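Local coordinates for protein adenylate isopentenyltransferase (PDB 3A8T) that transfers an isopentenyl group from dimethylallyl diphosphate to the adenine N6 of ATP, ADP or AMP, a magnesium-dependent step in the making of plant cytokinins, at residues A[41-46]-A[130-135]; A[75-80]-A[101-106]; A[80-85]-A[204-209]; A[145-150]-A[171-176]. All coordinates share one frame; numbering follows the deposited sequence.

Contact 1: residues A[41-46]-A[130-135]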
# COMPACT_ATOMS: atom_id res chain seq x y z
N LYS A 41 -1.70 -23.36 2.36
CA LYS A 41 -0.70 -22.61 1.62
C LYS A 41 -1.17 -21.19 1.37
O LYS A 41 -2.32 -20.95 0.96
CB LYS A 41 -0.38 -23.28 0.30
CG LYS A 41 0.32 -24.65 0.45
CD LYS A 41 0.65 -25.29 -0.94
CE LYS A 41 1.58 -26.56 -0.86
NZ LYS A 41 3.01 -26.21 -0.54
N LEU A 42 -0.26 -20.26 1.66
CA LEU A 42 -0.52 -18.87 1.48
C LEU A 42 0.67 -18.14 0.88
O LEU A 42 1.77 -18.18 1.41
CB LEU A 42 -0.93 -18.22 2.81
CG LEU A 42 -1.09 -16.69 2.75
CD1 LEU A 42 -2.32 -16.24 1.91
CD2 LEU A 42 -1.12 -16.18 4.16
N LEU A 43 0.44 -17.47 -0.23
CA LEU A 43 1.51 -16.72 -0.85
C LEU A 43 1.47 -15.33 -0.24
O LEU A 43 0.39 -14.74 -0.10
CB LEU A 43 1.28 -16.64 -2.35
CG LEU A 43 2.34 -15.95 -3.21
CD1 LEU A 43 3.75 -16.56 -2.95
CD2 LEU A 43 1.90 -16.12 -4.66
N VAL A 44 2.64 -14.83 0.14
CA VAL A 44 2.71 -13.52 0.76
C VAL A 44 3.59 -12.58 -0.05
O VAL A 44 4.74 -12.85 -0.26
CB VAL A 44 3.24 -13.64 2.21
CG1 VAL A 44 3.33 -12.24 2.88
CG2 VAL A 44 2.34 -14.61 2.99
N LEU A 45 3.02 -11.50 -0.55
CA LEU A 45 3.78 -10.56 -1.35
C LEU A 45 4.09 -9.38 -0.47
O LEU A 45 3.17 -8.66 -0.06
CB LEU A 45 3.02 -10.10 -2.62
CG LEU A 45 2.50 -11.18 -3.60
CD1 LEU A 45 2.25 -10.59 -4.94
CD2 LEU A 45 3.43 -12.37 -3.68
N MET A 46 5.38 -9.21 -0.18
CA MET A 46 5.92 -8.17 0.68
C MET A 46 6.84 -7.13 0.03
O MET A 46 7.45 -7.34 -1.03
CB MET A 46 6.69 -8.82 1.81
CG MET A 46 5.82 -9.34 2.94
SD MET A 46 6.86 -10.08 4.26
CE MET A 46 7.94 -10.82 3.17
N ARG A 130 -10.45 -23.75 -4.14
CA ARG A 130 -9.24 -24.27 -4.79
C ARG A 130 -8.32 -23.25 -5.49
O ARG A 130 -7.58 -23.59 -6.43
CB ARG A 130 -9.60 -25.39 -5.76
CG ARG A 130 -9.80 -26.72 -5.06
CD ARG A 130 -10.35 -27.77 -6.03
NE ARG A 130 -11.53 -27.29 -6.75
CZ ARG A 130 -12.78 -27.71 -6.52
NH1 ARG A 130 -13.04 -28.63 -5.58
NH2 ARG A 130 -13.78 -27.19 -7.23
N LYS A 131 -8.34 -22.00 -5.05
CA LYS A 131 -7.43 -21.06 -5.65
C LYS A 131 -6.43 -20.67 -4.58
O LYS A 131 -6.71 -20.78 -3.36
CB LYS A 131 -8.13 -19.83 -6.17
CG LYS A 131 -9.27 -20.20 -7.04
CD LYS A 131 -9.55 -19.14 -8.05
CE LYS A 131 -10.80 -19.50 -8.82
NZ LYS A 131 -10.61 -20.80 -9.55
N LEU A 132 -5.27 -20.23 -5.02
CA LEU A 132 -4.27 -19.83 -4.06
C LEU A 132 -4.54 -18.46 -3.47
O LEU A 132 -4.81 -17.54 -4.20
CB LEU A 132 -2.91 -19.83 -4.72
CG LEU A 132 -1.85 -19.22 -3.83
CD1 LEU A 132 -1.34 -20.17 -2.78
CD2 LEU A 132 -0.77 -18.85 -4.73
N PRO A 133 -4.58 -18.34 -2.12
CA PRO A 133 -4.80 -17.02 -1.49
C PRO A 133 -3.41 -16.29 -1.52
O PRO A 133 -2.34 -16.90 -1.27
CB PRO A 133 -5.24 -17.38 -0.08
CG PRO A 133 -4.56 -18.62 0.18
CD PRO A 133 -4.70 -19.41 -1.11
N VAL A 134 -3.43 -14.99 -1.81
CA VAL A 134 -2.19 -14.19 -1.90
C VAL A 134 -2.34 -12.94 -1.05
O VAL A 134 -3.19 -12.10 -1.34
CB VAL A 134 -1.97 -13.78 -3.32
CG1 VAL A 134 -0.65 -13.06 -3.48
CG2 VAL A 134 -2.06 -15.02 -4.22
N LEU A 135 -1.55 -12.84 0.01
CA LEU A 135 -1.58 -11.68 0.90
C LEU A 135 -0.75 -10.56 0.25
O LEU A 135 0.44 -10.70 0.10
CB LEU A 135 -0.97 -12.05 2.24
CG LEU A 135 -1.32 -11.19 3.43
CD1 LEU A 135 -2.81 -11.19 3.67
CD2 LEU A 135 -0.56 -11.74 4.66

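Contact 2: residues A[75-80]-A[101-106]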
# COMPACT_ATOMS: atom_id res chain seq x y z
N GLN A 75 -5.73 0.72 2.93
CA GLN A 75 -6.52 0.24 1.81
C GLN A 75 -7.72 -0.60 2.17
O GLN A 75 -8.49 -0.96 1.28
CB GLN A 75 -5.61 -0.54 0.84
CG GLN A 75 -4.65 0.36 0.11
CD GLN A 75 -3.96 -0.29 -1.04
OE1 GLN A 75 -4.24 -1.41 -1.39
NE2 GLN A 75 -3.06 0.43 -1.64
N VAL A 76 -7.87 -0.91 3.46
CA VAL A 76 -8.98 -1.74 3.87
C VAL A 76 -10.23 -0.89 3.92
O VAL A 76 -11.31 -1.41 3.84
CB VAL A 76 -8.78 -2.44 5.30
CG1 VAL A 76 -7.63 -3.40 5.26
CG2 VAL A 76 -8.52 -1.39 6.43
N TYR A 77 -10.07 0.43 4.02
CA TYR A 77 -11.20 1.32 4.14
C TYR A 77 -11.73 1.75 2.82
O TYR A 77 -10.96 1.92 1.91
CB TYR A 77 -10.81 2.57 4.91
CG TYR A 77 -10.24 2.29 6.29
CD1 TYR A 77 -11.05 1.83 7.31
CD2 TYR A 77 -8.89 2.47 6.54
CE1 TYR A 77 -10.51 1.53 8.56
CE2 TYR A 77 -8.34 2.18 7.78
CZ TYR A 77 -9.15 1.71 8.78
OH TYR A 77 -8.63 1.41 9.99
N LYS A 78 -13.06 1.92 2.72
CA LYS A 78 -13.69 2.41 1.49
C LYS A 78 -13.31 3.89 1.51
O LYS A 78 -13.37 4.54 2.55
CB LYS A 78 -15.21 2.30 1.57
CG LYS A 78 -15.73 1.02 2.22
CD LYS A 78 -17.20 1.14 2.57
CE LYS A 78 -17.44 2.40 3.43
NZ LYS A 78 -18.82 3.06 3.37
N GLY A 79 -12.92 4.45 0.38
CA GLY A 79 -12.58 5.87 0.43
C GLY A 79 -11.15 6.17 0.02
O GLY A 79 -10.27 5.28 0.08
N LEU A 80 -10.94 7.43 -0.39
CA LEU A 80 -9.65 7.94 -0.84
C LEU A 80 -8.92 6.93 -1.69
O LEU A 80 -7.77 6.66 -1.44
CB LEU A 80 -8.77 8.32 0.36
CG LEU A 80 -9.37 9.28 1.42
CD1 LEU A 80 -8.37 9.41 2.56
CD2 LEU A 80 -9.71 10.64 0.85
N GLY A 101 -11.01 -1.98 0.49
CA GLY A 101 -11.99 -0.91 0.42
C GLY A 101 -13.38 -1.29 0.84
O GLY A 101 -14.35 -0.79 0.26
N GLU A 102 -13.50 -2.15 1.85
CA GLU A 102 -14.82 -2.54 2.26
C GLU A 102 -15.14 -2.20 3.70
O GLU A 102 -16.24 -2.47 4.14
CB GLU A 102 -15.03 -4.04 2.05
CG GLU A 102 -14.87 -4.53 0.62
CD GLU A 102 -15.07 -6.03 0.51
OE1 GLU A 102 -16.23 -6.48 0.68
OE2 GLU A 102 -14.09 -6.77 0.25
N VAL A 103 -14.19 -1.65 4.44
CA VAL A 103 -14.44 -1.27 5.83
C VAL A 103 -14.90 0.20 5.86
O VAL A 103 -14.33 1.03 5.21
CB VAL A 103 -13.16 -1.43 6.68
CG1 VAL A 103 -13.46 -1.07 8.15
CG2 VAL A 103 -12.62 -2.86 6.54
N ASP A 104 -15.97 0.49 6.59
CA ASP A 104 -16.48 1.85 6.66
C ASP A 104 -15.65 2.63 7.64
O ASP A 104 -15.70 2.40 8.84
CB ASP A 104 -17.94 1.87 7.10
CG ASP A 104 -18.55 3.27 7.04
OD1 ASP A 104 -17.82 4.27 7.28
OD2 ASP A 104 -19.78 3.36 6.74
N PRO A 105 -14.85 3.58 7.14
CA PRO A 105 -14.00 4.39 8.01
C PRO A 105 -14.76 4.97 9.24
O PRO A 105 -14.21 5.10 10.34
CB PRO A 105 -13.47 5.47 7.06
CG PRO A 105 -14.46 5.50 5.95
CD PRO A 105 -14.79 4.05 5.75
N ALA A 106 -16.03 5.32 9.04
CA ALA A 106 -16.86 5.85 10.11
C ALA A 106 -16.82 4.95 11.33
O ALA A 106 -16.81 5.46 12.43
CB ALA A 106 -18.30 6.02 9.65

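Contact 3: residues A[80-85]-A[204-209]. With ATP (adenosine-5'-triphosphate), chain B.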
# COMPACT_ATOMS: atom_id res chain seq x y z
N LEU A 80 -10.94 7.43 -0.39
CA LEU A 80 -9.65 7.94 -0.84
C LEU A 80 -8.92 6.93 -1.69
O LEU A 80 -7.77 6.66 -1.44
CB LEU A 80 -8.77 8.32 0.36
CG LEU A 80 -9.37 9.28 1.42
CD1 LEU A 80 -8.37 9.41 2.56
CD2 LEU A 80 -9.71 10.64 0.85
N ASP A 81 -9.61 6.39 -2.68
CA ASP A 81 -9.05 5.40 -3.56
C ASP A 81 -7.74 5.89 -4.17
O ASP A 81 -6.78 5.10 -4.30
CB ASP A 81 -10.07 5.05 -4.64
CG ASP A 81 -11.34 4.36 -4.08
OD1 ASP A 81 -11.30 3.76 -2.99
OD2 ASP A 81 -12.40 4.38 -4.72
N ILE A 82 -7.66 7.19 -4.49
CA ILE A 82 -6.42 7.77 -5.06
C ILE A 82 -5.34 7.90 -4.01
O ILE A 82 -4.27 7.34 -4.16
CB ILE A 82 -6.65 9.18 -5.69
CG1 ILE A 82 -7.51 9.07 -6.93
CG2 ILE A 82 -5.28 9.84 -6.12
CD1 ILE A 82 -8.03 10.44 -7.43
N THR A 83 -5.65 8.63 -2.95
CA THR A 83 -4.73 8.89 -1.86
C THR A 83 -4.11 7.61 -1.29
O THR A 83 -2.93 7.60 -0.97
CB THR A 83 -5.41 9.73 -0.71
OG1 THR A 83 -5.96 10.96 -1.24
CG2 THR A 83 -4.36 10.09 0.37
N THR A 84 -4.90 6.54 -1.21
CA THR A 84 -4.41 5.30 -0.64
C THR A 84 -3.71 4.37 -1.60
O THR A 84 -3.14 3.37 -1.17
CB THR A 84 -5.52 4.47 0.13
OG1 THR A 84 -6.65 4.26 -0.71
CG2 THR A 84 -5.95 5.19 1.44
N ASN A 85 -3.72 4.76 -2.87
CA ASN A 85 -3.09 4.06 -3.96
C ASN A 85 -3.73 2.68 -4.18
O ASN A 85 -3.01 1.68 -4.35
CB ASN A 85 -1.60 3.93 -3.70
CG ASN A 85 -0.95 5.26 -3.15
OD1 ASN A 85 -0.69 5.41 -1.90
ND2 ASN A 85 -0.68 6.21 -4.06
N PHE A 204 -5.93 16.02 -4.74
CA PHE A 204 -6.25 17.22 -4.01
C PHE A 204 -7.76 17.47 -3.89
O PHE A 204 -8.26 17.81 -2.83
CB PHE A 204 -5.52 18.41 -4.66
CG PHE A 204 -5.95 19.77 -4.13
CD1 PHE A 204 -5.47 20.24 -2.90
CD2 PHE A 204 -6.88 20.54 -4.84
CE1 PHE A 204 -5.90 21.48 -2.35
CE2 PHE A 204 -7.35 21.82 -4.32
CZ PHE A 204 -6.86 22.28 -3.08
N ASP A 205 -8.49 17.29 -4.97
CA ASP A 205 -9.92 17.47 -4.94
C ASP A 205 -10.55 16.39 -4.11
O ASP A 205 -11.54 16.58 -3.50
CB ASP A 205 -10.43 17.40 -6.35
CG ASP A 205 -9.80 18.47 -7.19
OD1 ASP A 205 -10.13 19.67 -6.98
OD2 ASP A 205 -8.95 18.14 -8.03
N GLU A 206 -9.94 15.23 -4.10
CA GLU A 206 -10.46 14.10 -3.33
C GLU A 206 -10.34 14.46 -1.85
O GLU A 206 -11.27 14.27 -1.06
CB GLU A 206 -9.60 12.86 -3.64
CG GLU A 206 -10.06 11.58 -3.01
CD GLU A 206 -9.11 10.40 -3.27
OE1 GLU A 206 -8.00 10.39 -2.70
OE2 GLU A 206 -9.50 9.50 -4.05
N LEU A 207 -9.19 15.02 -1.48
CA LEU A 207 -8.95 15.38 -0.11
C LEU A 207 -9.77 16.60 0.28
O LEU A 207 -10.20 16.72 1.43
CB LEU A 207 -7.43 15.62 0.09
CG LEU A 207 -6.43 14.45 -0.07
CD1 LEU A 207 -5.09 15.00 -0.21
CD2 LEU A 207 -6.43 13.49 1.15
N ALA A 208 -10.00 17.53 -0.65
CA ALA A 208 -10.81 18.70 -0.32
C ALA A 208 -12.23 18.26 -0.02
O ALA A 208 -12.89 18.83 0.82
CB ALA A 208 -10.82 19.74 -1.50
N GLU A 209 -12.70 17.22 -0.71
CA GLU A 209 -14.07 16.72 -0.51
C GLU A 209 -14.15 15.88 0.76
O GLU A 209 -15.19 15.81 1.42
CB GLU A 209 -14.51 15.91 -1.74
CG GLU A 209 -15.87 15.23 -1.59
CD GLU A 209 -17.07 16.23 -1.59
OE1 GLU A 209 -17.04 17.23 -2.36
OE2 GLU A 209 -18.05 16.00 -0.84
PG ATP B . 2.68 1.13 12.17
O1G ATP B . 2.05 0.09 13.04
O2G ATP B . 1.75 2.46 12.25
O3G ATP B . 4.15 1.50 12.72
PB ATP B . 2.17 -0.75 10.22
O1B ATP B . 3.06 -1.86 10.30
O2B ATP B . 0.99 -1.01 11.20
O3B ATP B . 2.89 0.62 10.60
PA ATP B . 2.13 0.40 7.65
O1A ATP B . 3.57 0.58 7.66
O2A ATP B . 1.73 -0.13 6.17
O3A ATP B . 1.55 -0.71 8.72
O5' ATP B . 1.32 1.81 7.78
C5' ATP B . 1.88 2.69 8.72
C4' ATP B . 1.40 4.08 8.35
O4' ATP B . 1.85 4.38 7.02
C3' ATP B . -0.14 4.25 8.29
O3' ATP B . -0.66 4.58 9.57
C2' ATP B . -0.30 5.36 7.25
O2' ATP B . -0.20 6.61 7.85
C1' ATP B . 0.83 5.15 6.27
N9 ATP B . 0.36 4.40 5.08
C8 ATP B . 0.47 3.02 4.87
N7 ATP B . -0.14 2.67 3.76
C5 ATP B . -0.67 3.78 3.17
C6 ATP B . -1.45 4.06 1.98
N6 ATP B . -1.84 3.08 1.10
N1 ATP B . -1.80 5.35 1.74
C2 ATP B . -1.45 6.33 2.57
N3 ATP B . -0.74 6.12 3.68
C4 ATP B . -0.34 4.90 4.02

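Contact 4: residues A[145-150]-A[171-176]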
# COMPACT_ATOMS: atom_id res chain seq x y z
N ALA A 145 0.06 -10.14 12.50
CA ALA A 145 -1.12 -10.52 13.26
C ALA A 145 -1.79 -11.73 12.60
O ALA A 145 -2.15 -12.69 13.28
CB ALA A 145 -2.11 -9.37 13.33
N LEU A 146 -1.94 -11.67 11.28
CA LEU A 146 -2.59 -12.73 10.55
C LEU A 146 -1.85 -14.04 10.51
O LEU A 146 -2.45 -15.08 10.71
CB LEU A 146 -2.89 -12.31 9.12
CG LEU A 146 -3.37 -13.46 8.21
CD1 LEU A 146 -4.80 -13.86 8.59
CD2 LEU A 146 -3.34 -13.02 6.78
N LEU A 147 -0.53 -14.00 10.28
CA LEU A 147 0.28 -15.20 10.12
C LEU A 147 0.72 -15.99 11.35
O LEU A 147 0.89 -17.20 11.23
CB LEU A 147 1.52 -14.87 9.27
CG LEU A 147 1.30 -14.38 7.82
CD1 LEU A 147 2.63 -14.35 7.10
CD2 LEU A 147 0.35 -15.29 7.09
N VAL A 148 0.91 -15.36 12.51
CA VAL A 148 1.35 -16.14 13.67
C VAL A 148 0.36 -17.22 14.20
O VAL A 148 -0.83 -17.24 13.92
CB VAL A 148 1.78 -15.25 14.91
CG1 VAL A 148 3.03 -14.42 14.58
CG2 VAL A 148 0.64 -14.40 15.37
N ASP A 149 0.93 -18.14 14.96
CA ASP A 149 0.17 -19.21 15.56
C ASP A 149 -0.70 -18.72 16.71
O ASP A 149 -1.84 -19.11 16.85
CB ASP A 149 1.13 -20.28 16.04
CG ASP A 149 0.75 -21.63 15.52
OD1 ASP A 149 -0.48 -21.93 15.58
OD2 ASP A 149 1.66 -22.36 15.06
N ARG A 150 -0.13 -17.88 17.56
CA ARG A 150 -0.91 -17.33 18.65
C ARG A 150 -0.72 -15.82 18.57
O ARG A 150 0.40 -15.31 18.61
CB ARG A 150 -0.45 -17.87 20.02
CG ARG A 150 -0.92 -19.29 20.34
CD ARG A 150 -1.36 -19.41 21.81
NE ARG A 150 -2.55 -18.59 22.08
CZ ARG A 150 -3.59 -18.95 22.85
NH1 ARG A 150 -3.60 -20.13 23.46
NH2 ARG A 150 -4.62 -18.12 23.00
N LEU A 171 4.34 -20.08 12.49
CA LEU A 171 3.31 -19.68 11.52
C LEU A 171 2.09 -20.58 11.33
O LEU A 171 2.14 -21.79 11.35
CB LEU A 171 3.94 -19.34 10.17
CG LEU A 171 5.04 -18.25 10.21
CD1 LEU A 171 5.44 -17.94 8.81
CD2 LEU A 171 4.61 -17.01 10.88
N ARG A 172 0.97 -19.92 11.20
CA ARG A 172 -0.32 -20.53 11.05
C ARG A 172 -0.42 -21.23 9.72
O ARG A 172 -1.07 -22.26 9.61
CB ARG A 172 -1.35 -19.42 11.13
CG ARG A 172 -2.62 -19.77 11.78
CD ARG A 172 -3.20 -18.47 12.25
NE ARG A 172 -4.64 -18.51 12.12
CZ ARG A 172 -5.37 -17.46 11.81
NH1 ARG A 172 -4.79 -16.30 11.58
NH2 ARG A 172 -6.69 -17.58 11.71
N TYR A 173 0.22 -20.67 8.69
CA TYR A 173 0.12 -21.26 7.38
C TYR A 173 1.45 -21.75 6.83
O TYR A 173 2.50 -21.63 7.42
CB TYR A 173 -0.44 -20.22 6.42
CG TYR A 173 -1.72 -19.58 6.87
CD1 TYR A 173 -2.93 -20.26 6.82
CD2 TYR A 173 -1.71 -18.29 7.41
CE1 TYR A 173 -4.11 -19.66 7.32
CE2 TYR A 173 -2.86 -17.71 7.92
CZ TYR A 173 -4.05 -18.39 7.87
OH TYR A 173 -5.17 -17.75 8.33
N ASP A 174 1.36 -22.33 5.65
CA ASP A 174 2.51 -22.80 4.92
C ASP A 174 2.75 -21.63 3.95
O ASP A 174 2.13 -21.54 2.88
CB ASP A 174 2.10 -24.04 4.15
CG ASP A 174 3.20 -24.57 3.28
OD1 ASP A 174 4.39 -24.27 3.59
OD2 ASP A 174 2.88 -25.31 2.33
N CYS A 175 3.64 -20.73 4.34
CA CYS A 175 3.91 -19.53 3.55
C CYS A 175 5.06 -19.52 2.55
O CYS A 175 6.08 -20.16 2.74
CB CYS A 175 4.16 -18.36 4.50
SG CYS A 175 2.91 -18.02 5.66
N CYS A 176 4.87 -18.74 1.48
CA CYS A 176 5.90 -18.50 0.49
C CYS A 176 5.90 -16.97 0.53
O CYS A 176 4.86 -16.34 0.41
CB CYS A 176 5.52 -19.00 -0.90
SG CYS A 176 6.71 -18.55 -2.20

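Contact 1: residues A[41-46]-A[130-135]
The puckered five-membered ring of Pro133 presents CG and CB to strand 41-46. CG lies 3.3 Å from Lys41 O and, with CB, also touches the CD1 methyl of Leu42. Having no N-H, proline suits this first part of the strand, where it offers carbon and its carbonyl: Leu43 N donates to Pro133 O over 3.0 Å. The ladder goes on with Leu135 N bonded to Leu43 O (2.7 Å) and Leu45 N to Leu135 O (2.8 Å). In this parallel pairing strands 41-46 and 132-135 run at 27° to each other, and Val134 brings CA within 3.2 Å of Leu43 O as a CA-H...O contact.

The pair forms the middle of the parallel sheet of a P-loop NTPase-like Rossmann fold. Strand 41-46 runs straight into the ATP-binding loop that starts at Gly47, and its other neighbour is strand 174-181. Leu43 and Val134 share one face of the sheet, where their side chains run alongside one another. There Leu43 CD2 meets Leu132 CD2 at 3.8 Å, the two side chains crossing at about a right angle. Leu45 has CG anti to its carbonyl carbon (chi1 -55°), where CG rests on Val134 CG1 at 3.7 Å. Branched aliphatic residues fill such a buried face without needing polar partners. Across the sheet, Val44 and Leu135 carry their side chains towards helix 140-147, where Val44 packs on Leu147 and Leu135 on Leu146.

Contact 2: residues A[75-80]-A[101-106]
Lys78 folds over the backbone of 101-104. With CG anti to its carbonyl carbon (chi1 -40°), CG sits 3.0 Å from Gly101 O, and a bend at chi3 (-54°) lays CE alongside Asp104 CA. NZ then reaches Asp104 OD2 at 3.5 Å, a long salt bridge between two side chains that cross obliquely. A lysine suits this exposed position: its methylenes lie on the neighbouring backbone while the charge finds a carboxylate.

CG1 of Val103 lies 3.9 Å from Tyr77 CD1, while CG2 leans on the carbonyl of Val76. The Tyr77 ring is held from its own segment as well, since Val76 CG2 lies 3.7 Å above the ring plane over its centre. Pro105 CD adds to the apolar cover near Tyr77 CB, and the hydroxyl of Tyr77 is bonded to Leu110 N.

Beneath these side chains the backbones are joined by a single bridge. Val103 N donates to Val76 O, which also takes a weak bond from Glu102 N, and Lys78 N donates back to Val103 O (2.9 Å). Gly101 N bonds to Gln75 O (2.8 Å), and Gly101 has a positive phi (67°), one that glycine adopts readily. The side chain of Gln75 touches ATP, and its NE2 bonds to Thr84 O. Asp104 OD1, meanwhile, accepts from Ala106 N (2.7 Å) in an Asx turn. Two irregular loops following neighbouring strands of the parallel sheet are thus laced together along the border of the nucleotide pocket.

Contact 3: residues A[80-85]-A[204-209]
The loop that recognises the adenine of ATP is held from behind by Glu206, whose carboxylate reaches from helix 203-210 to Ile82 and Thr83. Glu206 OE2 accepts from Ile82 N at 3.0 Å and OE1 from Thr83 N at 2.9 Å, each oxygen using its syn lone pair, so one flat group grips two successive amides. OE1 has a second donor in the hydroxyl Thr83 OG1 at 2.6 Å, which meets it nearly along the C-O axis. Thr83 can supply both donors because OG1 stands beside its own backbone N, anti to the carbonyl carbon (chi1 -55°). Glutamate has the length for the task: its CG is anti to the backbone N (chi1 -175°) and the chain runs extended from the helix to the loop. Three donors around the carboxylate should help stabilise its negative charge.

Apolar groups flank the polar clamp. Leu207 CD2 lies 3.5 Å from Thr83 OG1, and Leu80 CD2 packs against Glu206 CG at 4.0 Å. Ile82, bulky and branched, puts CB beside the carboxylate, and its side chain also touches Met198 of helix 184-201.

Residues 81-84 have helical backbone angles, and a type I turn spans Ile82 to Asn85. Leu80 O takes two bonds that tighten the loop, from Thr84 N and from Thr84 OG1, the hydroxyl standing above the carbonyl plane. This probably helps to hold Thr84 O in place, which accepts from ATP N6 at 2.6 Å in a nearly straight bond (167°). Reading an exocyclic amino group with a backbone carbonyl is a familiar feature of adenine pockets, and here N6 is also the atom to be prenylated.

Contact 4: residues A[145-150]-A[171-176]
Leu147 and Leu146, in the last turn of helix 140-147, turn their carbonyls to Arg172, just before the chain re-enters the sheet. This is the return half of a beta-alpha-beta crossover from strand 132-136 to strand 174-181, which skips over strand 41-46 in the Rossmann-like sheet. Arg172 N bonds to Leu147 O at 2.7 Å, almost straight at 173°. The long, bent side chain of Arg172 then doubles back, and NH1 reaches Leu146 O at 2.8 Å in a bent bond (133°). A cation suits the carboxyl end of a helix, where it probably offsets the partial negative charge of carbonyls with no further turn to bond to.

Beside these bonds lies the apolar part. Leu147 CD1 and CD2 both lie 4.0 Å from Cys175 SG, and CD2 also meets the edge of the Tyr173 ring, 3.7 Å from CD2 of that ring. Leu171 CD2 closes over Leu147 CB, while Leu146 CD1 meets both Arg172 NH1 and Tyr173 OH.

Farther out, Leu147 and Tyr173 both pack on Leu42 of strand 41-46. Arg116 of helix 112-128 bonds to the carbonyls of Ala145 and Val148; its NH1 lies close to that of Arg172, like charges that the surrounding carbonyls probably offset. Tyr173 OH stands 3.5 Å above the guanidinium plane of Arg172, over its centre.

Contacts 1 and 4 are neighbours, their centres about 12 Å apart. They share the sheet in which strands 41-46 and 174-181 lie side by side: Leu42 N and Val44 N bond to Asp174 O and Cys176 O, and strand 132-136 leads on into helix 140-147. Contacts 2 and 3, also about 12 Å apart by their centres, share Leu80 and lie by the ATP pocket. Contact 1 and contact 3 sit on opposite sides of the chain's centre, their centres about 29 Å apart. Along the chain contact 2 is nested in the loop closed by contact 1, and contact 4 in that closed by contact 3, while contacts 1 and 3 cross. The sheet core and the adenine-binding loops are thus threaded together.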